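Local coordinates for protein CT263 (Chlamydia trachomatis, PDB 4QAS) that probably hydrolyses the N-glycosidic bond of futalosine-type nucleosides, a step consistent with menaquinone synthesis through the futalosine pathway, at residues A[91-96]-A[158-163]. The protein carries 1 engineered substitution. Numbering follows the deposited sequence.
Sequences YTITSV and CSMIKV
Two antiparallel strands in the central mixed sheet of this MTAN-like nucleosidase, 91-93 and 158-163, illustrate how regular pairing gives way to water where a strand peels off. The N-to-C directions of these short segments make an angle of 143°. At the regular end, Y91 and K162 form a hydrogen-bonded pair: Y91 N reaches K162 O at 2.8 Å from above the carbonyl plane, and K162 N returns to Y91 O at 2.9 Å, within that carbonyl's plane. T92 and I161 follow as a non-hydrogen-bonded pair. Beyond them the bond from I93 N to M160 O is weak, and the chain turns a corner at T94. I93 crosses M160 obliquely, CG1 lying 3.6 Å from M160 CB, and also meets K162 CG. M160, extended beyond CG, carries CE to V96 CG1 (3.9 Å), while A148 of helix 144-153 touches both V96 and M160. K162 bends at chi2 (-77°), and its NZ leaves the contact for a salt bridge with D141. Where the strands diverge, one water accepts from M160 N (2.9 Å), probably donates to I93 O (2.7 Å) and hydrogen-bonds T92 OG1, which lies anti to its own backbone N and also accepts from I114 N.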
ATOM      1  N   TYR A  91      10.705  -4.457 -11.491  1.00 12.98           N
ATOM      2  CA  TYR A  91      11.308  -5.754 -11.720  1.00 12.80           C
ATOM      3  C   TYR A  91      11.796  -6.319 -10.401  1.00 12.42           C
ATOM      4  O   TYR A  91      12.070  -5.587  -9.452  1.00 13.72           O
ATOM      5  CB  TYR A  91      12.521  -5.623 -12.640  1.00 13.62           C
ATOM      6  CG  TYR A  91      12.196  -5.198 -14.030  1.00 13.09           C
ATOM      7  CD1 TYR A  91      12.130  -3.863 -14.389  1.00 14.96           C
ATOM      8  CD2 TYR A  91      11.991  -6.149 -15.029  1.00 14.94           C
ATOM      9  CE1 TYR A  91      11.865  -3.483 -15.680  1.00 15.32           C
ATOM     10  CE2 TYR A  91      11.733  -5.775 -16.335  1.00 16.47           C
ATOM     11  CZ  TYR A  91      11.659  -4.432 -16.661  1.00 16.69           C
ATOM     12  OH  TYR A  91      11.403  -3.996 -17.952  1.00 19.36           O
ATOM     13  N   THR A  92      11.913  -7.640 -10.387  1.00 13.10           N
ATOM     14  CA  THR A  92      12.698  -8.324  -9.375  1.00 13.55           C
ATOM     15  C   THR A  92      14.005  -8.789  -9.988  1.00 14.91           C
ATOM     16  O   THR A  92      14.071  -9.088 -11.174  1.00 16.54           O
ATOM     17  CB  THR A  92      11.914  -9.478  -8.728  1.00 15.36           C
ATOM     18  OG1 THR A  92      12.667  -9.948  -7.592  1.00 18.26           O
ATOM     19  CG2 THR A  92      11.601 -10.595  -9.684  1.00 15.47           C
ATOM     20  N   ILE A  93      15.048  -8.817  -9.189  1.00 14.53           N
ATOM     21  CA  ILE A  93      16.410  -9.079  -9.673  1.00 13.27           C
ATOM     22  C   ILE A  93      16.799 -10.534  -9.463  1.00 15.56           C
ATOM     23  O   ILE A  93      16.558 -11.122  -8.393  1.00 16.16           O
ATOM     24  CB  ILE A  93      17.381  -8.124  -8.972  1.00 14.10           C
ATOM     25  CG1 ILE A  93      16.938  -6.679  -9.179  1.00 14.58           C
ATOM     26  CG2 ILE A  93      18.801  -8.378  -9.420  1.00 13.83           C
ATOM     27  CD1 ILE A  93      16.757  -6.264 -10.655  1.00 14.30           C
ATOM     28  N   THR A  94      17.424 -11.130 -10.481  1.00 15.61           N
ATOM     29  CA  THR A  94      17.914 -12.497 -10.379  1.00 15.97           C
ATOM     30  C   THR A  94      19.359 -12.534  -9.928  1.00 16.45           C
ATOM     31  O   THR A  94      19.733 -13.398  -9.132  1.00 18.88           O
ATOM     32  CB  THR A  94      17.759 -13.193 -11.731  1.00 19.25           C
ATOM     33  OG1 THR A  94      18.424 -12.429 -12.744  1.00 20.19           O
ATOM     34  CG2 THR A  94      16.279 -13.296 -12.090  1.00 23.47           C
ATOM     35  N   SER A  95      20.193 -11.649 -10.452  1.00 16.36           N
ATOM     36  CA  SER A  95      21.568 -11.528  -9.999  1.00 17.06           C
ATOM     37  C   SER A  95      21.979 -10.072 -10.103  1.00 17.18           C
ATOM     38  O   SER A  95      21.450  -9.307 -10.912  1.00 15.30           O
ATOM     39  CB  SER A  95      22.522 -12.440 -10.775  1.00 20.66           C
ATOM     40  OG  SER A  95      22.744 -11.915 -12.059  1.00 23.01           O
ATOM     41  N   VAL A  96      22.917  -9.701  -9.244  1.00 14.63           N
ATOM     42  CA  VAL A  96      23.462  -8.363  -9.207  1.00 14.69           C
ATOM     43  C   VAL A  96      24.979  -8.454  -9.342  1.00 14.18           C
ATOM     44  O   VAL A  96      25.625  -9.291  -8.684  1.00 16.01           O
ATOM     45  CB  VAL A  96      23.030  -7.619  -7.932  1.00 15.30           C
ATOM     46  CG1 VAL A  96      23.432  -8.375  -6.667  1.00 16.62           C
ATOM     47  CG2 VAL A  96      23.546  -6.203  -7.951  1.00 16.35           C
ATOM     48  N   CYS A 158      18.106 -12.318   0.606  1.00 18.49           N
ATOM     49  CA  CYS A 158      17.958 -10.951   0.121  1.00 16.89           C
ATOM     50  C   CYS A 158      17.237 -10.952  -1.213  1.00 16.52           C
ATOM     51  O   CYS A 158      17.603 -11.723  -2.116  1.00 18.00           O
ATOM     52  CB  CYS A 158      19.333 -10.296  -0.074  1.00 20.78           C
ATOM     53  SG  CYS A 158      19.310  -8.542  -0.448  1.00 20.95           S
ATOM     54  N   SER A 159      16.216 -10.117  -1.328  1.00 16.43           N
ATOM     55  CA  SER A 159      15.485  -9.916  -2.565  1.00 15.39           C
ATOM     56  C   SER A 159      15.560  -8.452  -2.932  1.00 13.53           C
ATOM     57  O   SER A 159      15.830  -7.603  -2.092  1.00 16.55           O
ATOM     58  CB  SER A 159      14.019 -10.325  -2.421  1.00 17.81           C
ATOM     59  OG  SER A 159      13.871 -11.676  -2.129  1.00 19.49           O
ATOM     60  N   MET A 160      15.357  -8.164  -4.209  1.00 14.55           N
ATOM     61  CA  MET A 160      15.452  -6.815  -4.730  0.58 13.07           C
ATOM     62  C   MET A 160      14.280  -6.503  -5.623  1.00 15.00           C
ATOM     63  O   MET A 160      13.883  -7.320  -6.439  1.00 16.84           O
ATOM     64  CB  MET A 160      16.681  -6.666  -5.589  0.58 20.60           C
ATOM     65  CG  MET A 160      17.890  -6.360  -4.829  0.58 17.83           C
ATOM     66  SD  MET A 160      19.282  -6.200  -5.890  0.58 16.05           S
ATOM     67  CE  MET A 160      20.604  -6.449  -4.715  0.58 45.10           C
ATOM     68  N   ILE A 161      13.749  -5.317  -5.437  1.00 12.53           N
ATOM     69  CA  ILE A 161      12.736  -4.711  -6.296  1.00 13.30           C
ATOM     70  C   ILE A 161      13.384  -3.458  -6.864  1.00 12.53           C
ATOM     71  O   ILE A 161      13.845  -2.600  -6.109  1.00 13.29           O
ATOM     72  CB  ILE A 161      11.493  -4.299  -5.501  1.00 13.56           C
ATOM     73  CG1 ILE A 161      10.855  -5.508  -4.828  1.00 15.15           C
ATOM     74  CG2 ILE A 161      10.488  -3.623  -6.414  1.00 15.51           C
ATOM     75  CD1 ILE A 161       9.808  -5.162  -3.765  1.00 16.88           C
ATOM     76  N   LYS A 162      13.423  -3.352  -8.187  1.00 12.32           N
ATOM     77  CA  LYS A 162      13.982  -2.177  -8.833  1.00 11.62           C
ATOM     78  C   LYS A 162      12.980  -1.665  -9.852  1.00 11.40           C
ATOM     79  O   LYS A 162      12.509  -2.422 -10.691  1.00 12.69           O
ATOM     80  CB  LYS A 162      15.325  -2.477  -9.494  1.00 12.99           C
ATOM     81  CG  LYS A 162      16.389  -2.921  -8.487  1.00 13.78           C
ATOM     82  CD  LYS A 162      16.991  -1.776  -7.677  1.00 13.13           C
ATOM     83  CE  LYS A 162      17.648  -2.277  -6.377  1.00 15.09           C
ATOM     84  NZ  LYS A 162      18.503  -1.268  -5.732  1.00 15.61           N
ATOM     85  N   VAL A 163      12.693  -0.367  -9.775  1.00 11.36           N
ATOM     86  CA  VAL A 163      11.805   0.289 -10.735  1.00 11.48           C
ATOM     87  C   VAL A 163      12.659   1.109 -11.689  1.00 11.52           C
ATOM     88  O   VAL A 163      13.544   1.839 -11.260  1.00 11.87           O
ATOM     89  CB  VAL A 163      10.727   1.141 -10.043  1.00 11.57           C
ATOM     90  CG1 VAL A 163      11.305   2.251  -9.240  1.00 12.05           C
ATOM     91  CG2 VAL A 163       9.739   1.682 -11.071  1.00 12.12           C
TER
HETATM   92  O   HOH W   1      15.216 -10.286  -6.158  1.00 18.77           O